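Local coordinates for chitin-binding domain 3 protein (Micromonospora aurantiaca ATCC 27029, PDB 5OPF) that probably cleaves crystalline polysaccharides such as cellulose or chitin by copper-dependent oxidation, as a bacterial lytic polysaccharide monooxygenase, at residues V100-Q105 with V172-Q177; I113-T118 with E135-I140; T118-N123 with G165-H170. One frame throughout, in Å; residues are numbered along the deposited sequence.

The three contacts run along one beta-sandwich, away from the copper. Contact 1 joins its two sheets. The side chain of Asp104 there lies about 5 Å from the copper(II) ion, which His1, His108 and Tyr185 bind. Contact 2 pairs two strands within one sheet. Its centre is about 10 Å from that of contact 1, and the side chain of Ile113 is about 12 Å from the metal. Contact 3 shares Thr118 with contact 2 and lies further on, its centre about 14 Å from that of contact 2 and 20 Å from that of contact 1. A salt bridge, Glu135 OE1 to Arg166 NH2 at 2.8 Å, ties contacts 2 and 3 together.

Contact 1 of 3, residues V100-Q105 with V172-Q177; sequences VKFFDQ and VYTIWQ
Phe102 meets Trp176 in the core of the beta-sandwich, where strands from two different sheets face each other. The axes of strands 100-104 and 172-177 come within 10.2 Å, at 39° to each other, and the contact is made by side chains. The main interaction is aromatic. Phe102 turns an edge to one face of the indole in an offset edge-to-face pair. The centroids of the Phe102 ring and the six-membered ring of Trp176 are 4.8 Å apart, with the planes at 61°. Phe102 CE1 sits 3.2 Å from Trp176 CE3, which is tight packing. Trp176 CG is anti to the backbone N (chi1 173°), and the indole reaches across to the other sheet. Trp176 also stacks with Tyr185, a copper ligand, and its NE1 is hydrogen-bonded to Gly109 O.

Smaller side chains continue the packing away from the metal. Thr174 CG2 lies at the edge of the Phe102 ring, 4.2 Å from Phe102 CD2. Val100 CG1 is 4.0 Å from Thr174 OG1, and Val100 CG2 is 4.4 Å from Val172 CG1.

The third kind is a carboxylate against an aromatic. Asp104 crosses the indole at about a right angle. Its oxygens are held by backbone N-H groups, OD1 by Ala106 and OD2 by the copper ligand His108. Asp104 CG comes 3.4 Å from Trp176 CH2.

Contact 2 of 3, residues I113-T118 with E135-I140; sequences IRVYVT and ELVGQI
Arg114 and Gln139 lie side by side and point the same way from neighbouring antiparallel strands. Arg114 CG is anti to the carbonyl carbon (chi1 -68°), and the chain then runs extended to NE. Arg114 NE donates to Gln139 OE1 at 2.9 Å, although the guanidinium and amide planes are 71° apart. Arg114 also makes a cation-pi contact with Tyr112. An alanine here would probably leave Gln139 OE1 without its N-H donor and the carboxamide freer to turn.

Tyr116 and Leu136 cross obliquely on the same face of the sheet. Leu136 CD1 lies over one face of the phenol ring, 4.0 Å from the Tyr116 ring centroid, in a CH-pi contact. Leu136 CB meets Tyr116 CE2.

On the other face, Ile113 and Ile140 run alongside each other, with Ile113 CB 3.8 Å from Ile140 CG1. Val117 also points to this face. Val137 crosses Val117 at about a right angle, and Val137 CG2 is 3.6 Å from Val117 CG2. Val115 and Ile113 also pack on Ile159 of the opposing sheet.

Backbone bonds pair Ile113 with Ile140 and Val117 with Glu135. Between them the register slips by one. Val115 O accepts from Val137 N at 2.8 Å and from Gly138 N at 3.1 Å. Val137 and Gly138 therefore both face Val115, a classic beta bulge in an antiparallel pair of the sandwich.

Contact 3 of 3, residues T118-N123 with G165-H170; sequences TKQGYN and GRTGRH
Thr118 and His170 meet hydroxyl to imidazole. Thr118 OG1 lies between its own backbone N and carbonyl carbon (chi1 48°), 2.7 Å from His170 ND1 in a hydrogen bond that either atom could donate. Thr118 OG1 is also bonded to Val171 N. The other side of the imidazole is gripped too. His170 NE2 donates to Gln120 OE1 at 2.9 Å. With a bond at each nitrogen, the ring is fixed in its rotation. Arg166 CG lies 3.6 Å above one face of the His170 ring.

Gln120 reaches its partners by a bend. Its CG is anti to the backbone N, and the chain then turns at chi2 (70°). Gln120 OE1 accepts a second bond, from Thr167 N at 3.0 Å. The two donors come from opposite faces of the carboxamide plane. Gln120 NE2 makes a weak bond to Thr167 O. The Gln120 amide thus links the His170 ring to the backbone of Thr167.

Arg166 NE donates to Thr118 O at 2.8 Å, with Thr118 O in the guanidinium plane. Its NH2 adds a weak bond to the same oxygen, but also reaches Glu135 in a salt bridge and Val117 O in a hydrogen bond. NH1 is hydrogen-bonded to Pro164 O.

Residues Lys119 to Tyr122 form a type II beta turn, closed by Tyr122 N to Lys119 O at 3.0 Å. Gly121 takes a positive phi in it. One water donates to both Tyr122 O and Arg169 O.

The contact joins the loop after strand 110-118 to the start of strand 169-178. These two strands are antiparallel neighbours in one sheet, and His170 pairs by its backbone with Val191 of strand 183-192.

Contact 1 of 3, residues V100-Q105 with V172-Q177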
loop_
_atom_site.group_PDB
_atom_site.type_symbol
_atom_site.label_atom_id
_atom_site.label_comp_id
_atom_site.label_asym_id
_atom_site.label_seq_id
_atom_site.Cartn_x
_atom_site.Cartn_y
_atom_site.Cartn_z
ATOM N N VAL A 100 6.547 -8.895 -3.308
ATOM C CA VAL A 100 5.830 -7.642 -3.498
ATOM C C VAL A 100 6.277 -7.047 -4.824
ATOM O O VAL A 100 7.462 -6.737 -5.001
ATOM C CB VAL A 100 6.122 -6.673 -2.341
ATOM C CG1 VAL A 100 5.554 -5.287 -2.629
ATOM C CG2 VAL A 100 5.581 -7.235 -1.015
ATOM N N LYS A 101 5.345 -6.887 -5.763
ATOM C CA LYS A 101 5.638 -6.265 -7.050
ATOM C C LYS A 101 5.327 -4.780 -6.961
ATOM O O LYS A 101 4.164 -4.389 -6.762
ATOM C CB LYS A 101 4.826 -6.890 -8.181
ATOM C CG LYS A 101 5.222 -6.346 -9.549
ATOM C CD LYS A 101 4.376 -6.948 -10.664
ATOM C CE LYS A 101 4.583 -6.232 -11.996
ATOM N NZ LYS A 101 3.771 -6.874 -13.086
ATOM N N PHE A 102 6.371 -3.963 -7.103
ATOM C CA PHE A 102 6.249 -2.517 -7.104
ATOM C C PHE A 102 6.328 -2.009 -8.538
ATOM O O PHE A 102 7.250 -2.372 -9.267
ATOM C CB PHE A 102 7.338 -1.854 -6.255
ATOM C CG PHE A 102 6.883 -0.551 -5.725
ATOM C CD1 PHE A 102 6.827 0.569 -6.538
ATOM C CD2 PHE A 102 6.403 -0.462 -4.436
ATOM C CE1 PHE A 102 6.303 1.756 -6.049
ATOM C CE2 PHE A 102 5.893 0.708 -3.943
ATOM C CZ PHE A 102 5.834 1.816 -4.745
ATOM N N PHE A 103 5.375 -1.163 -8.939
ATOM C CA PHE A 103 5.334 -0.575 -10.277
ATOM C C PHE A 103 5.514 0.933 -10.170
ATOM O O PHE A 103 4.779 1.593 -9.423
ATOM C CB PHE A 103 3.991 -0.906 -10.941
ATOM C CG PHE A 103 3.760 -0.236 -12.271
ATOM C CD1 PHE A 103 4.669 -0.339 -13.308
ATOM C CD2 PHE A 103 2.610 0.518 -12.473
ATOM C CE1 PHE A 103 4.425 0.288 -14.533
ATOM C CE2 PHE A 103 2.368 1.140 -13.688
ATOM C CZ PHE A 103 3.281 1.033 -14.708
ATOM N N ASP A 104 6.495 1.465 -10.909
ATOM C CA ASP A 104 6.818 2.894 -10.943
ATOM C C ASP A 104 6.662 3.379 -12.379
ATOM O O ASP A 104 7.422 2.976 -13.264
ATOM C CB ASP A 104 8.243 3.133 -10.438
ATOM C CG ASP A 104 8.698 4.584 -10.542
ATOM O OD1 ASP A 104 7.865 5.468 -10.803
ATOM O OD2 ASP A 104 9.914 4.805 -10.340
ATOM N N GLN A 105 5.671 4.241 -12.614
ATOM C CA GLN A 105 5.472 4.819 -13.941
ATOM C C GLN A 105 6.579 5.786 -14.346
ATOM O O GLN A 105 6.748 6.048 -15.543
ATOM C CB GLN A 105 4.157 5.587 -13.969
ATOM C CG GLN A 105 2.951 4.707 -13.770
ATOM C CD GLN A 105 1.700 5.525 -13.526
ATOM O OE1 GLN A 105 1.772 6.626 -12.983
ATOM N NE2 GLN A 105 0.556 5.013 -13.945
ATOM N N VAL A 172 0.042 -5.883 4.623
ATOM C CA VAL A 172 1.400 -5.555 4.212
ATOM C C VAL A 172 1.500 -4.035 4.149
ATOM O O VAL A 172 0.605 -3.357 3.632
ATOM C CB VAL A 172 1.714 -6.173 2.834
ATOM C CG1 VAL A 172 3.174 -5.946 2.460
ATOM C CG2 VAL A 172 1.374 -7.662 2.800
ATOM N N TYR A 173 2.588 -3.484 4.682
ATOM C CA TYR A 173 2.855 -2.051 4.592
ATOM C C TYR A 173 4.193 -1.877 3.902
ATOM O O TYR A 173 5.224 -2.334 4.412
ATOM C CB TYR A 173 2.908 -1.399 5.964
ATOM C CG TYR A 173 2.829 0.113 5.985
ATOM C CD1 TYR A 173 1.786 0.796 5.347
ATOM C CD2 TYR A 173 3.747 0.872 6.705
ATOM C CE1 TYR A 173 1.667 2.180 5.415
ATOM C CE2 TYR A 173 3.630 2.251 6.786
ATOM C CZ TYR A 173 2.587 2.895 6.153
ATOM O OH TYR A 173 2.451 4.261 6.297
ATOM N N THR A 174 4.172 -1.227 2.744
ATOM C CA THR A 174 5.357 -1.027 1.924
ATOM C C THR A 174 5.673 0.466 1.884
ATOM O O THR A 174 4.797 1.294 1.572
ATOM C CB THR A 174 5.142 -1.596 0.508
ATOM O OG1 THR A 174 4.866 -3.003 0.580
ATOM C CG2 THR A 174 6.376 -1.400 -0.353
ATOM N N ILE A 175 6.927 0.803 2.172
ATOM C CA ILE A 175 7.426 2.177 2.142
ATOM C C ILE A 175 8.462 2.270 1.030
ATOM O O ILE A 175 9.474 1.560 1.053
ATOM C CB ILE A 175 8.061 2.594 3.482
ATOM C CG1 ILE A 175 7.060 2.425 4.626
ATOM C CG2 ILE A 175 8.586 4.054 3.387
ATOM C CD1 ILE A 175 7.609 2.797 5.996
ATOM N N TRP A 176 8.213 3.140 0.056
ATOM C CA TRP A 176 9.151 3.426 -1.025
ATOM C C TRP A 176 9.734 4.817 -0.820
ATOM O O TRP A 176 8.998 5.809 -0.851
ATOM C CB TRP A 176 8.418 3.396 -2.361
ATOM C CG TRP A 176 9.196 3.821 -3.596
ATOM C CD1 TRP A 176 10.546 3.719 -3.839
ATOM C CD2 TRP A 176 8.615 4.359 -4.786
ATOM N NE1 TRP A 176 10.824 4.168 -5.120
ATOM C CE2 TRP A 176 9.653 4.565 -5.712
ATOM C CE3 TRP A 176 7.316 4.705 -5.147
ATOM C CZ2 TRP A 176 9.418 5.069 -6.989
ATOM C CZ3 TRP A 176 7.088 5.216 -6.404
ATOM C CH2 TRP A 176 8.132 5.383 -7.312
ATOM N N GLN A 177 11.050 4.904 -0.622
ATOM C CA GLN A 177 11.757 6.180 -0.630
ATOM C C GLN A 177 12.317 6.345 -2.038
ATOM O O GLN A 177 13.231 5.617 -2.433
ATOM C CB GLN A 177 12.870 6.181 0.417
ATOM C CG GLN A 177 13.664 7.483 0.475
ATOM C CD GLN A 177 12.876 8.641 1.051
ATOM O OE1 GLN A 177 12.040 8.460 1.919
ATOM N NE2 GLN A 177 13.170 9.844 0.594
#

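Contact 2 of 3, residues I113-T118 with E135-I140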
loop_
_atom_site.group_PDB
_atom_site.type_symbol
_atom_site.label_atom_id
_atom_site.label_comp_id
_atom_site.label_asym_id
_atom_site.label_seq_id
_atom_site.Cartn_x
_atom_site.Cartn_y
_atom_site.Cartn_z
ATOM N N ILE A 113 13.243 0.259 -0.490
ATOM C CA ILE A 113 11.840 -0.116 -0.334
ATOM C C ILE A 113 11.778 -1.113 0.811
ATOM O O ILE A 113 12.499 -2.118 0.792
ATOM C CB ILE A 113 11.228 -0.722 -1.616
ATOM C CG1 ILE A 113 11.293 0.268 -2.778
ATOM C CG2 ILE A 113 9.767 -1.125 -1.350
ATOM C CD1 ILE A 113 10.730 -0.256 -4.096
ATOM N N ARG A 114 10.946 -0.822 1.807
ATOM C CA ARG A 114 10.799 -1.653 2.993
ATOM C C ARG A 114 9.414 -2.282 2.985
ATOM O O ARG A 114 8.419 -1.606 2.713
ATOM C CB ARG A 114 10.989 -0.820 4.260
ATOM C CG ARG A 114 12.409 -0.341 4.433
ATOM C CD ARG A 114 12.580 0.700 5.535
ATOM N NE ARG A 114 13.948 1.212 5.528
ATOM C CZ ARG A 114 14.332 2.375 6.038
ATOM N NH1 ARG A 114 13.468 3.165 6.659
ATOM N NH2 ARG A 114 15.592 2.752 5.909
ATOM N N VAL A 115 9.358 -3.577 3.294
ATOM C CA VAL A 115 8.112 -4.337 3.363
ATOM C C VAL A 115 7.918 -4.833 4.792
ATOM O O VAL A 115 8.755 -5.581 5.321
ATOM C CB VAL A 115 8.101 -5.510 2.370
ATOM C CG1 VAL A 115 6.814 -6.339 2.508
ATOM C CG2 VAL A 115 8.273 -5.017 0.942
ATOM N N TYR A 116 6.809 -4.421 5.396
ATOM C CA TYR A 116 6.393 -4.844 6.723
ATOM C C TYR A 116 5.127 -5.691 6.598
ATOM O O TYR A 116 4.312 -5.487 5.693
ATOM C CB TYR A 116 6.043 -3.621 7.598
ATOM C CG TYR A 116 7.196 -2.683 7.852
ATOM C CD1 TYR A 116 7.519 -1.674 6.957
ATOM C CD2 TYR A 116 7.971 -2.811 8.989
ATOM C CE1 TYR A 116 8.583 -0.836 7.186
ATOM C CE2 TYR A 116 9.043 -1.968 9.223
ATOM C CZ TYR A 116 9.344 -0.987 8.310
ATOM O OH TYR A 116 10.417 -0.136 8.522
ATOM N N VAL A 117 4.930 -6.623 7.535
ATOM C CA VAL A 117 3.687 -7.379 7.632
ATOM C C VAL A 117 3.233 -7.379 9.083
ATOM O O VAL A 117 4.043 -7.504 10.010
ATOM C CB VAL A 117 3.833 -8.819 7.090
ATOM C CG1 VAL A 117 2.582 -9.658 7.350
ATOM C CG2 VAL A 117 4.138 -8.794 5.598
ATOM N N THR A 118 1.919 -7.298 9.274
ATOM C CA THR A 118 1.339 -7.355 10.602
ATOM C C THR A 118 1.658 -8.678 11.291
ATOM O O THR A 118 1.842 -9.727 10.659
ATOM C CB THR A 118 -0.175 -7.100 10.544
ATOM O OG1 THR A 118 -0.780 -7.896 9.524
ATOM C CG2 THR A 118 -0.439 -5.643 10.241
ATOM N N GLU A 135 6.125 -5.875 11.512
ATOM C CA GLU A 135 7.478 -6.419 11.533
ATOM C C GLU A 135 8.104 -6.231 10.154
ATOM O O GLU A 135 7.457 -6.488 9.128
ATOM C CB GLU A 135 7.417 -7.920 11.849
ATOM C CG GLU A 135 8.767 -8.606 11.904
ATOM C CD GLU A 135 8.676 -10.090 12.133
ATOM O OE1 GLU A 135 7.559 -10.641 12.194
ATOM O OE2 GLU A 135 9.747 -10.725 12.274
ATOM N N LEU A 136 9.364 -5.798 10.117
ATOM C CA LEU A 136 10.088 -5.696 8.850
ATOM C C LEU A 136 10.420 -7.093 8.333
ATOM O O LEU A 136 11.125 -7.856 9.008
ATOM C CB LEU A 136 11.372 -4.893 9.048
ATOM C CG LEU A 136 12.215 -4.629 7.794
ATOM C CD1 LEU A 136 11.527 -3.681 6.830
ATOM C CD2 LEU A 136 13.585 -4.092 8.189
ATOM N N VAL A 137 9.940 -7.427 7.126
ATOM C CA VAL A 137 10.086 -8.776 6.581
ATOM C C VAL A 137 10.702 -8.814 5.183
ATOM O O VAL A 137 10.979 -9.902 4.668
ATOM C CB VAL A 137 8.753 -9.551 6.593
ATOM C CG1 VAL A 137 8.261 -9.775 8.016
ATOM C CG2 VAL A 137 7.688 -8.845 5.759
ATOM N N GLY A 138 10.930 -7.654 4.561
ATOM C CA GLY A 138 11.690 -7.594 3.322
ATOM C C GLY A 138 12.203 -6.191 3.112
ATOM O O GLY A 138 11.650 -5.233 3.650
ATOM N N GLN A 139 13.303 -6.067 2.370
ATOM C CA GLN A 139 13.901 -4.747 2.161
ATOM C C GLN A 139 14.883 -4.820 1.006
ATOM O O GLN A 139 15.687 -5.754 0.934
ATOM C CB GLN A 139 14.633 -4.266 3.424
ATOM C CG GLN A 139 15.246 -2.857 3.325
ATOM C CD GLN A 139 15.758 -2.330 4.670
ATOM O OE1 GLN A 139 15.561 -1.157 4.998
ATOM N NE2 GLN A 139 16.444 -3.185 5.437
ATOM N N ILE A 140 14.815 -3.832 0.111
ATOM C CA ILE A 140 15.876 -3.581 -0.853
ATOM C C ILE A 140 16.466 -2.212 -0.547
ATOM O O ILE A 140 15.791 -1.317 -0.029
ATOM C CB ILE A 140 15.427 -3.672 -2.333
ATOM C CG1 ILE A 140 14.396 -2.591 -2.679
ATOM C CG2 ILE A 140 14.908 -5.074 -2.646
ATOM C CD1 ILE A 140 13.994 -2.569 -4.137
#

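Contact 3 of 3, residues T118-N123 with G165-H170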
loop_
_atom_site.group_PDB
_atom_site.type_symbol
_atom_site.label_atom_id
_atom_site.label_comp_id
_atom_site.label_asym_id
_atom_site.label_seq_id
_atom_site.Cartn_x
_atom_site.Cartn_y
_atom_site.Cartn_z
ATOM N N THR A 118 1.919 -7.298 9.274
ATOM C CA THR A 118 1.339 -7.355 10.602
ATOM C C THR A 118 1.658 -8.678 11.291
ATOM O O THR A 118 1.842 -9.727 10.659
ATOM C CB THR A 118 -0.175 -7.100 10.544
ATOM O OG1 THR A 118 -0.780 -7.896 9.524
ATOM C CG2 THR A 118 -0.439 -5.643 10.241
ATOM N N LYS A 119 1.745 -8.594 12.609
ATOM C CA LYS A 119 2.025 -9.735 13.459
ATOM C C LYS A 119 0.760 -10.551 13.709
ATOM O O LYS A 119 -0.349 -10.014 13.797
ATOM C CB LYS A 119 2.581 -9.232 14.793
ATOM C CG LYS A 119 3.892 -8.476 14.658
ATOM C CD LYS A 119 4.168 -7.547 15.844
ATOM C CE LYS A 119 5.415 -6.713 15.604
ATOM N NZ LYS A 119 5.745 -5.853 16.779
ATOM N N GLN A 120 0.931 -11.868 13.835
ATOM C CA GLN A 120 -0.200 -12.715 14.184
ATOM C C GLN A 120 -0.836 -12.209 15.471
ATOM O O GLN A 120 -0.146 -11.915 16.453
ATOM C CB GLN A 120 0.233 -14.174 14.324
ATOM C CG GLN A 120 -0.937 -15.156 14.337
ATOM C CD GLN A 120 -1.634 -15.287 12.993
ATOM O OE1 GLN A 120 -1.097 -14.892 11.959
ATOM N NE2 GLN A 120 -2.842 -15.845 13.006
ATOM N N GLY A 121 -2.162 -12.101 15.456
ATOM C CA GLY A 121 -2.925 -11.500 16.528
ATOM C C GLY A 121 -3.540 -10.163 16.158
ATOM O O GLY A 121 -4.553 -9.777 16.754
ATOM N N TYR A 122 -2.945 -9.439 15.207
ATOM C CA TYR A 122 -3.542 -8.198 14.727
ATOM C C TYR A 122 -4.841 -8.519 14.001
ATOM O O TYR A 122 -4.878 -9.424 13.162
ATOM C CB TYR A 122 -2.584 -7.464 13.772
ATOM C CG TYR A 122 -3.239 -6.268 13.111
ATOM C CD1 TYR A 122 -3.585 -5.155 13.861
ATOM C CD2 TYR A 122 -3.540 -6.261 11.756
ATOM C CE1 TYR A 122 -4.227 -4.064 13.278
ATOM C CE2 TYR A 122 -4.180 -5.184 11.170
ATOM C CZ TYR A 122 -4.521 -4.088 11.932
ATOM O OH TYR A 122 -5.170 -3.035 11.334
ATOM N N ASN A 123 -5.899 -7.764 14.302
ATOM C CA ASN A 123 -7.208 -7.930 13.667
ATOM C C ASN A 123 -7.545 -6.707 12.810
ATOM O O ASN A 123 -8.030 -5.690 13.322
ATOM C CB ASN A 123 -8.288 -8.169 14.712
ATOM C CG ASN A 123 -9.612 -8.560 14.085
ATOM O OD1 ASN A 123 -9.809 -8.402 12.883
ATOM N ND2 ASN A 123 -10.522 -9.073 14.897
ATOM N N GLY A 165 4.908 -17.690 10.352
ATOM C CA GLY A 165 3.892 -17.883 11.355
ATOM C C GLY A 165 2.556 -17.238 11.069
ATOM O O GLY A 165 1.602 -17.502 11.806
ATOM N N ARG A 166 2.431 -16.426 10.030
ATOM C CA ARG A 166 1.166 -15.772 9.734
ATOM C C ARG A 166 0.180 -16.741 9.099
ATOM O O ARG A 166 0.532 -17.515 8.200
ATOM C CB ARG A 166 1.384 -14.616 8.762
ATOM C CG ARG A 166 1.782 -13.284 9.388
ATOM C CD ARG A 166 3.098 -13.349 10.117
ATOM N NE ARG A 166 3.533 -12.002 10.450
ATOM C CZ ARG A 166 4.755 -11.680 10.841
ATOM N NH1 ARG A 166 5.679 -12.615 10.979
ATOM N NH2 ARG A 166 5.043 -10.410 11.088
ATOM N N THR A 167 -1.070 -16.647 9.548
ATOM C CA THR A 167 -2.207 -17.313 8.928
ATOM C C THR A 167 -3.356 -16.320 8.873
ATOM O O THR A 167 -3.478 -15.434 9.727
ATOM C CB THR A 167 -2.648 -18.588 9.683
ATOM O OG1 THR A 167 -3.055 -18.240 11.014
ATOM C CG2 THR A 167 -1.517 -19.606 9.715
ATOM N N GLY A 168 -4.189 -16.456 7.846
ATOM C CA GLY A 168 -5.364 -15.613 7.738
ATOM C C GLY A 168 -5.055 -14.177 7.318
ATOM O O GLY A 168 -3.999 -13.852 6.760
ATOM N N ARG A 169 -6.034 -13.314 7.596
ATOM C CA ARG A 169 -6.024 -11.928 7.141
ATOM C C ARG A 169 -4.934 -11.112 7.824
ATOM O O ARG A 169 -4.802 -11.123 9.055
ATOM C CB ARG A 169 -7.379 -11.296 7.452
ATOM C CG ARG A 169 -7.464 -9.802 7.192
ATOM C CD ARG A 169 -8.822 -9.230 7.532
ATOM N NE ARG A 169 -9.876 -9.524 6.568
ATOM C CZ ARG A 169 -10.119 -8.781 5.486
ATOM N NH1 ARG A 169 -9.360 -7.733 5.216
ATOM N NH2 ARG A 169 -11.133 -9.067 4.685
ATOM N N HIS A 170 -4.199 -10.350 7.009
ATOM C CA HIS A 170 -3.090 -9.506 7.443
ATOM C C HIS A 170 -3.017 -8.265 6.558
ATOM O O HIS A 170 -3.748 -8.136 5.574
ATOM C CB HIS A 170 -1.783 -10.316 7.449
ATOM C CG HIS A 170 -1.637 -11.123 8.683
ATOM N ND1 HIS A 170 -1.312 -10.529 9.880
ATOM C CD2 HIS A 170 -1.839 -12.439 8.932
ATOM C CE1 HIS A 170 -1.299 -11.460 10.818
ATOM N NE2 HIS A 170 -1.623 -12.623 10.274
HETATM O O HOH W 1 -6.272 -9.521 10.813
#